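Long-range contacts in TetR family transcriptional regulator (Clostridium perfringens, PDB 6AZH), which probably binds DNA through a helix-turn-helix domain to control transcription, perhaps of genes of fatty acid metabolism: residues I11-F19 with V29-N37; S59-L69 with K121-I132. All coordinates share one frame; numbering follows the deposited sequence.

Overall arrangement
Contact 1 comes first along the chain and is closed before contact 2 opens; their centres lie about 25 Å apart. Contact 1 packs helix 6-26 on helix 29-36 in the DNA-binding region, about 20 Å from the centre of the chain. Contact 2 joins helix 50-74 to helix 113-138 much nearer the middle, at about 8 Å. The two meet directly where the ring of Phe12 packs on Lys60 and Gly61. Helix 50-74 touches helix 6-26 and also enters the C-terminal helical bundle, so it is one physical connection between the two regions; helix 98-106 is another. In TetR itself the equivalent helix relays ligand binding to the DNA-binding domain, and a similar role is possible here.

Contact 1: residues I11-F19 with V29-N37; sequences IFEAAINVF and VDEIASKAN
Ile32 is the apolar knob of this contact, set into a hole made by Ile11, Ala15, Val18 and Phe19 on the neighbouring helix. Its two branches divide the work. CG1 lies anti to the carbonyl carbon (chi1 -68°), which sends the long branch along Val18 and carries CD1 to Phe19, 4.1 Å from its CZ atom. The short branch turns the other way, where Ile32 CG2 meets Ile11 CG2 at 4.1 Å, the two side chains crossing at about a right angle. Branching at CB thus sends CG2 and the CG1-CD1 arm in two directions, and one side chain reaches all four residues.

Small residues take over toward the end of the second helix. Ala14 CB stands 3.5 Å from Ala36 N and 3.8 Å from Ala36 CB, and bare methyl groups of this size allow the axes to approach to 8.3 Å while the helices run at 126° to one another.

At the margin of the contact, apolar packing passes into charge. Val18 CG2 rests 3.9 Å from Glu31 CG and also touches Lys35 CG, so it packs against the aliphatic stems of two charged residues, the Lys35 end leading away. The charged groups pair within their own helix: Lys35 NZ forms a salt bridge with Glu31 OE2, 2.8 Å long, approaching from above the carboxylate plane.

Helix 29-36 is the first helix of the helix-turn-helix, and its other side carries Val29 and Ala33 against Leu43 of helix 40-46. Helix 6-26 meanwhile packs Ile11 and Ala15 on Ile53 of helix 50-74, completing the small DNA-binding bundle, with Phe19 edge-to-face on Phe54.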
# COMPACT_ATOMS: atom_id res chain seq x y z
N ILE A 11 -23.11 -12.66 3.64
CA ILE A 11 -22.25 -12.04 4.65
C ILE A 11 -20.91 -11.69 4.03
O ILE A 11 -20.38 -10.59 4.22
CB ILE A 11 -22.09 -12.98 5.86
CG1 ILE A 11 -23.41 -13.05 6.65
CG2 ILE A 11 -20.94 -12.53 6.78
CD1 ILE A 11 -23.48 -14.21 7.58
N PHE A 12 -20.34 -12.63 3.28
CA PHE A 12 -19.07 -12.40 2.60
C PHE A 12 -19.11 -11.14 1.75
O PHE A 12 -18.28 -10.23 1.92
CB PHE A 12 -18.72 -13.62 1.75
CG PHE A 12 -17.46 -13.46 0.92
CD1 PHE A 12 -16.21 -13.64 1.49
CD2 PHE A 12 -17.53 -13.15 -0.43
CE1 PHE A 12 -15.05 -13.50 0.73
CE2 PHE A 12 -16.37 -13.01 -1.21
CZ PHE A 12 -15.13 -13.20 -0.62
N GLU A 13 -20.08 -11.05 0.84
CA GLU A 13 -20.13 -9.90 -0.06
C GLU A 13 -20.45 -8.61 0.69
O GLU A 13 -19.85 -7.57 0.41
CB GLU A 13 -21.13 -10.15 -1.18
CG GLU A 13 -20.54 -10.99 -2.30
CD GLU A 13 -21.53 -11.35 -3.39
OE1 GLU A 13 -22.61 -10.73 -3.45
OE2 GLU A 13 -21.22 -12.27 -4.18
N ALA A 14 -21.38 -8.65 1.65
CA ALA A 14 -21.67 -7.44 2.40
C ALA A 14 -20.50 -7.03 3.28
O ALA A 14 -20.21 -5.84 3.41
CB ALA A 14 -22.94 -7.63 3.25
N ALA A 15 -19.84 -8.00 3.91
CA ALA A 15 -18.75 -7.66 4.82
C ALA A 15 -17.62 -6.98 4.06
O ALA A 15 -17.01 -6.03 4.57
CB ALA A 15 -18.23 -8.91 5.52
N ILE A 16 -17.33 -7.44 2.85
CA ILE A 16 -16.29 -6.77 2.06
C ILE A 16 -16.59 -5.29 1.93
O ILE A 16 -15.72 -4.44 2.16
CB ILE A 16 -16.14 -7.43 0.67
CG1 ILE A 16 -15.37 -8.74 0.79
CG2 ILE A 16 -15.41 -6.49 -0.26
CD1 ILE A 16 -15.57 -9.66 -0.40
N ASN A 17 -17.83 -4.95 1.56
CA ASN A 17 -18.18 -3.55 1.34
C ASN A 17 -18.17 -2.75 2.64
O ASN A 17 -17.70 -1.61 2.67
CB ASN A 17 -19.52 -3.44 0.63
CG ASN A 17 -19.43 -3.82 -0.82
OD1 ASN A 17 -18.41 -3.59 -1.47
ND2 ASN A 17 -20.50 -4.41 -1.34
N VAL A 18 -18.68 -3.33 3.73
CA VAL A 18 -18.67 -2.62 5.01
C VAL A 18 -17.23 -2.36 5.45
O VAL A 18 -16.86 -1.22 5.77
CB VAL A 18 -19.45 -3.41 6.07
CG1 VAL A 18 -19.31 -2.74 7.42
CG2 VAL A 18 -20.94 -3.50 5.69
N PHE A 19 -16.41 -3.42 5.49
CA PHE A 19 -15.01 -3.26 5.87
C PHE A 19 -14.29 -2.27 4.94
O PHE A 19 -13.48 -1.47 5.40
CB PHE A 19 -14.30 -4.62 5.85
CG PHE A 19 -14.64 -5.51 7.02
CD1 PHE A 19 -14.54 -5.04 8.32
CD2 PHE A 19 -15.02 -6.83 6.81
CE1 PHE A 19 -14.83 -5.87 9.40
CE2 PHE A 19 -15.31 -7.68 7.88
CZ PHE A 19 -15.22 -7.19 9.18
N VAL A 29 -20.97 -6.05 13.31
CA VAL A 29 -21.87 -7.15 12.98
C VAL A 29 -23.25 -6.61 12.62
O VAL A 29 -23.87 -7.06 11.64
CB VAL A 29 -21.94 -8.16 14.15
CG1 VAL A 29 -23.09 -9.13 13.94
CG2 VAL A 29 -20.64 -8.92 14.29
N ASP A 30 -23.75 -5.64 13.39
CA ASP A 30 -25.07 -5.06 13.14
C ASP A 30 -25.21 -4.59 11.69
O ASP A 30 -26.20 -4.87 11.02
CB ASP A 30 -25.34 -3.88 14.08
CG ASP A 30 -25.39 -4.27 15.53
OD1 ASP A 30 -25.79 -5.41 15.85
OD2 ASP A 30 -25.04 -3.41 16.36
N GLU A 31 -24.20 -3.85 11.21
CA GLU A 31 -24.26 -3.31 9.86
C GLU A 31 -24.10 -4.42 8.81
O GLU A 31 -24.79 -4.40 7.78
CB GLU A 31 -23.20 -2.23 9.68
CG GLU A 31 -23.09 -1.63 8.28
CD GLU A 31 -24.27 -0.74 7.89
OE1 GLU A 31 -25.22 -0.58 8.69
OE2 GLU A 31 -24.23 -0.19 6.76
N ILE A 32 -23.23 -5.39 9.07
CA ILE A 32 -23.02 -6.48 8.12
C ILE A 32 -24.29 -7.31 7.96
O ILE A 32 -24.66 -7.70 6.85
CB ILE A 32 -21.81 -7.34 8.53
CG1 ILE A 32 -20.51 -6.53 8.40
CG2 ILE A 32 -21.74 -8.62 7.68
CD1 ILE A 32 -19.30 -7.13 9.08
N ALA A 33 -24.98 -7.60 9.07
CA ALA A 33 -26.23 -8.35 8.99
C ALA A 33 -27.26 -7.60 8.16
O ALA A 33 -27.92 -8.17 7.29
CB ALA A 33 -26.78 -8.64 10.39
N SER A 34 -27.39 -6.30 8.43
CA SER A 34 -28.35 -5.47 7.71
C SER A 34 -28.02 -5.44 6.22
O SER A 34 -28.89 -5.69 5.38
CB SER A 34 -28.34 -4.06 8.29
OG SER A 34 -29.11 -3.18 7.50
N LYS A 35 -26.76 -5.18 5.89
CA LYS A 35 -26.38 -5.08 4.49
C LYS A 35 -26.48 -6.43 3.78
O LYS A 35 -26.79 -6.48 2.58
CB LYS A 35 -24.96 -4.52 4.36
CG LYS A 35 -24.85 -3.02 4.63
CD LYS A 35 -25.40 -2.20 3.45
CE LYS A 35 -25.14 -0.71 3.63
NZ LYS A 35 -26.08 -0.08 4.60
N ALA A 36 -26.21 -7.52 4.50
CA ALA A 36 -26.31 -8.85 3.92
C ALA A 36 -27.74 -9.34 3.77
O ALA A 36 -27.95 -10.35 3.09
CB ALA A 36 -25.54 -9.86 4.78
N ASN A 37 -28.72 -8.69 4.39
CA ASN A 37 -30.08 -9.23 4.42
C ASN A 37 -30.08 -10.62 5.03
O ASN A 37 -30.70 -11.55 4.50
CB ASN A 37 -30.69 -9.26 3.02
CG ASN A 37 -31.50 -8.05 2.72
OD1 ASN A 37 -32.72 -8.05 2.91
ND2 ASN A 37 -30.85 -7.00 2.23

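Contact 2: residues S59-L69 with K121-I132; sequences SKGLEIWHEKL and KITEYIEGIERI
Leu69 and Tyr125 lock two nearly parallel helices (11°, axes 10.1 Å apart) by knobs-into-holes packing in the all-helical C-terminal region of this TetR-family protein. Leu69 is the knob, seated among Tyr125, Gly128, Ile129 and Ile132. Gly128, having no side chain, forms the floor of the hollow, and Leu69 CD2 comes within 3.7 Å of Gly128 CA. The forked leucine fills the width of the hole: its other methyl, CD1, reaches Ile132 CD1 at 4.1 Å.

The flat ring of Tyr125 is gripped on opposite faces. Leu69 CD2 makes a CH-pi contact with one, 4.0 Å from the centroid of the Tyr125 ring, while Trp65 turns its edge toward the other in an edge-to-face pair with planes at 83°. CG of Tyr125 stands anti to the backbone N (chi1 177°), which swings the ring into the slot between Trp65 and Leu69. A tyrosine suits this place because the ring is apolar while its hydroxyl finds a hydrogen-bond partner in Gln90 of helix 79-96.

Nearer the start of both segments Leu62 is a smaller bump, its CD2 touching Lys121 CB and Ile122 CD1. Beside it, where the contact is partly exposed, His66 lays its ring edge along the backbone of the facing helix, with CE1 3.5 Å from Tyr125 N. A water there donates hydrogen bonds to Lys121 O and to Glu124 OE1, each 2.8 Å long.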
# COMPACT_ATOMS: atom_id res chain seq x y z
N SER A 59 -9.77 -15.26 4.29
CA SER A 59 -9.37 -16.60 3.86
C SER A 59 -10.08 -16.99 2.56
O SER A 59 -9.43 -17.42 1.59
CB SER A 59 -9.68 -17.62 4.96
OG SER A 59 -9.21 -18.90 4.59
N LYS A 60 -11.40 -16.81 2.50
CA LYS A 60 -12.13 -17.11 1.27
C LYS A 60 -11.65 -16.24 0.11
O LYS A 60 -11.44 -16.74 -1.00
CB LYS A 60 -13.63 -16.94 1.49
CG LYS A 60 -14.43 -16.95 0.20
CD LYS A 60 -14.41 -18.34 -0.45
CE LYS A 60 -14.84 -19.44 0.54
NZ LYS A 60 -14.64 -20.82 -0.00
N GLY A 61 -11.48 -14.94 0.35
CA GLY A 61 -11.16 -14.03 -0.74
C GLY A 61 -9.78 -14.26 -1.32
O GLY A 61 -9.56 -14.01 -2.51
N LEU A 62 -8.84 -14.74 -0.51
CA LEU A 62 -7.50 -14.98 -1.05
C LEU A 62 -7.40 -16.31 -1.80
O LEU A 62 -6.37 -16.55 -2.44
CB LEU A 62 -6.46 -14.96 0.07
CG LEU A 62 -5.54 -13.76 0.28
CD1 LEU A 62 -5.78 -12.57 -0.68
CD2 LEU A 62 -5.60 -13.34 1.70
N GLU A 63 -8.44 -17.15 -1.75
CA GLU A 63 -8.39 -18.44 -2.44
C GLU A 63 -8.13 -18.28 -3.93
O GLU A 63 -7.29 -18.99 -4.50
CB GLU A 63 -9.70 -19.21 -2.22
CG GLU A 63 -9.86 -19.69 -0.79
CD GLU A 63 -11.18 -20.41 -0.54
OE1 GLU A 63 -11.98 -20.52 -1.48
OE2 GLU A 63 -11.41 -20.85 0.62
N ILE A 64 -8.84 -17.36 -4.59
CA ILE A 64 -8.67 -17.18 -6.02
C ILE A 64 -7.28 -16.64 -6.33
O ILE A 64 -6.72 -16.93 -7.38
CB ILE A 64 -9.80 -16.30 -6.60
CG1 ILE A 64 -9.76 -16.25 -8.14
CG2 ILE A 64 -9.74 -14.89 -6.04
CD1 ILE A 64 -10.08 -17.56 -8.82
N TRP A 65 -6.69 -15.86 -5.41
CA TRP A 65 -5.33 -15.36 -5.63
C TRP A 65 -4.33 -16.51 -5.65
O TRP A 65 -3.51 -16.63 -6.58
CB TRP A 65 -4.97 -14.33 -4.56
CG TRP A 65 -5.77 -13.05 -4.69
CD1 TRP A 65 -7.05 -12.84 -4.27
CD2 TRP A 65 -5.35 -11.83 -5.32
NE1 TRP A 65 -7.46 -11.57 -4.58
CE2 TRP A 65 -6.43 -10.93 -5.23
CE3 TRP A 65 -4.17 -11.42 -5.96
CZ2 TRP A 65 -6.36 -9.62 -5.74
CZ3 TRP A 65 -4.10 -10.13 -6.47
CH2 TRP A 65 -5.19 -9.25 -6.36
N HIS A 66 -4.39 -17.39 -4.65
CA HIS A 66 -3.53 -18.57 -4.62
C HIS A 66 -3.79 -19.47 -5.82
O HIS A 66 -2.86 -20.01 -6.42
CB HIS A 66 -3.75 -19.37 -3.34
CG HIS A 66 -3.19 -18.72 -2.12
ND1 HIS A 66 -1.84 -18.50 -1.96
CD2 HIS A 66 -3.79 -18.26 -1.00
CE1 HIS A 66 -1.64 -17.92 -0.79
NE2 HIS A 66 -2.80 -17.77 -0.19
N GLU A 67 -5.07 -19.66 -6.18
CA GLU A 67 -5.41 -20.54 -7.29
C GLU A 67 -4.80 -20.04 -8.59
O GLU A 67 -4.16 -20.80 -9.33
CB GLU A 67 -6.92 -20.65 -7.41
CG GLU A 67 -7.40 -21.44 -8.63
CD GLU A 67 -8.91 -21.43 -8.77
OE1 GLU A 67 -9.40 -21.50 -9.91
OE2 GLU A 67 -9.60 -21.31 -7.72
N LYS A 68 -5.00 -18.75 -8.89
CA LYS A 68 -4.50 -18.20 -10.15
C LYS A 68 -2.98 -18.12 -10.18
O LYS A 68 -2.38 -18.32 -11.24
CB LYS A 68 -5.12 -16.83 -10.41
CG LYS A 68 -6.60 -16.90 -10.72
CD LYS A 68 -7.03 -15.76 -11.63
CE LYS A 68 -8.54 -15.78 -11.86
NZ LYS A 68 -8.94 -16.77 -12.89
N LEU A 69 -2.35 -17.84 -9.04
CA LEU A 69 -0.89 -17.85 -9.01
C LEU A 69 -0.35 -19.26 -9.19
O LEU A 69 0.60 -19.47 -9.95
CB LEU A 69 -0.37 -17.24 -7.71
CG LEU A 69 1.14 -17.16 -7.54
CD1 LEU A 69 1.77 -16.34 -8.67
CD2 LEU A 69 1.50 -16.57 -6.18
N LYS A 121 -0.86 -14.47 5.65
CA LYS A 121 -1.57 -14.96 4.47
C LYS A 121 -1.04 -14.30 3.20
O LYS A 121 -0.90 -14.95 2.17
CB LYS A 121 -3.07 -14.70 4.61
CG LYS A 121 -3.89 -15.93 4.94
CD LYS A 121 -3.57 -16.47 6.30
CE LYS A 121 -4.81 -17.09 6.95
NZ LYS A 121 -5.24 -18.35 6.26
N ILE A 122 -0.77 -12.99 3.26
CA ILE A 122 -0.20 -12.30 2.11
C ILE A 122 1.20 -12.83 1.82
O ILE A 122 1.59 -12.99 0.65
CB ILE A 122 -0.20 -10.78 2.37
CG1 ILE A 122 -1.65 -10.27 2.50
CG2 ILE A 122 0.58 -10.02 1.32
CD1 ILE A 122 -2.51 -10.50 1.28
N THR A 123 1.97 -13.11 2.87
CA THR A 123 3.32 -13.65 2.69
C THR A 123 3.28 -14.98 1.96
O THR A 123 4.10 -15.22 1.06
CB THR A 123 4.00 -13.80 4.06
OG1 THR A 123 4.25 -12.49 4.59
CG2 THR A 123 5.34 -14.54 3.94
N GLU A 124 2.34 -15.86 2.32
CA GLU A 124 2.13 -17.09 1.56
C GLU A 124 1.94 -16.82 0.07
O GLU A 124 2.52 -17.51 -0.77
CB GLU A 124 0.92 -17.85 2.11
CG GLU A 124 1.16 -18.53 3.45
CD GLU A 124 -0.12 -19.08 4.07
OE1 GLU A 124 -1.14 -19.17 3.36
OE2 GLU A 124 -0.09 -19.44 5.26
N TYR A 125 1.13 -15.82 -0.27
CA TYR A 125 0.97 -15.46 -1.67
C TYR A 125 2.29 -14.96 -2.27
O TYR A 125 2.68 -15.37 -3.37
CB TYR A 125 -0.12 -14.40 -1.84
CG TYR A 125 -0.29 -13.92 -3.26
CD1 TYR A 125 -1.07 -14.63 -4.17
CD2 TYR A 125 0.35 -12.77 -3.71
CE1 TYR A 125 -1.21 -14.20 -5.45
CE2 TYR A 125 0.20 -12.34 -5.01
CZ TYR A 125 -0.58 -13.06 -5.88
OH TYR A 125 -0.73 -12.64 -7.18
N ILE A 126 2.99 -14.07 -1.55
CA ILE A 126 4.22 -13.49 -2.09
C ILE A 126 5.30 -14.56 -2.29
O ILE A 126 6.14 -14.44 -3.19
CB ILE A 126 4.69 -12.34 -1.17
CG1 ILE A 126 3.71 -11.18 -1.26
CG2 ILE A 126 6.11 -11.85 -1.54
CD1 ILE A 126 3.96 -10.09 -0.25
N GLU A 127 5.27 -15.64 -1.50
CA GLU A 127 6.24 -16.71 -1.69
C GLU A 127 6.10 -17.38 -3.05
O GLU A 127 7.08 -17.89 -3.60
CB GLU A 127 6.10 -17.75 -0.57
CG GLU A 127 6.77 -17.32 0.72
CD GLU A 127 6.29 -18.12 1.92
OE1 GLU A 127 5.46 -19.04 1.74
OE2 GLU A 127 6.75 -17.81 3.04
N GLY A 128 4.88 -17.41 -3.61
CA GLY A 128 4.74 -17.90 -4.97
C GLY A 128 5.47 -17.03 -5.98
O GLY A 128 6.11 -17.54 -6.90
N ILE A 129 5.38 -15.70 -5.81
CA ILE A 129 6.15 -14.79 -6.65
C ILE A 129 7.64 -15.05 -6.50
O ILE A 129 8.39 -15.07 -7.48
CB ILE A 129 5.80 -13.32 -6.32
CG1 ILE A 129 4.31 -13.02 -6.60
CG2 ILE A 129 6.72 -12.34 -7.11
CD1 ILE A 129 3.84 -11.66 -6.03
N GLU A 130 8.10 -15.24 -5.26
CA GLU A 130 9.52 -15.54 -5.04
C GLU A 130 9.93 -16.80 -5.80
O GLU A 130 11.03 -16.85 -6.37
CB GLU A 130 9.82 -15.71 -3.56
CG GLU A 130 9.56 -14.43 -2.78
CD GLU A 130 9.78 -14.57 -1.29
OE1 GLU A 130 10.29 -15.63 -0.85
OE2 GLU A 130 9.43 -13.62 -0.56
N ARG A 131 9.06 -17.81 -5.83
CA ARG A 131 9.41 -19.04 -6.52
C ARG A 131 9.62 -18.81 -8.02
O ARG A 131 10.55 -19.35 -8.61
CB ARG A 131 8.35 -20.11 -6.28
CG ARG A 131 8.31 -20.61 -4.83
CD ARG A 131 7.48 -21.86 -4.70
NE ARG A 131 6.06 -21.59 -4.84
CZ ARG A 131 5.26 -21.22 -3.83
NH1 ARG A 131 5.76 -21.08 -2.61
NH2 ARG A 131 3.98 -20.99 -4.04
N ILE A 132 8.75 -18.01 -8.65
CA ILE A 132 8.94 -17.72 -10.07
C ILE A 132 10.23 -16.94 -10.28
O ILE A 132 10.99 -17.22 -11.23
CB ILE A 132 7.72 -16.97 -10.64
CG1 ILE A 132 6.45 -17.82 -10.49
CG2 ILE A 132 7.95 -16.58 -12.12
CD1 ILE A 132 5.19 -17.04 -10.76
O HOH W 1 -2.62 -17.10 2.15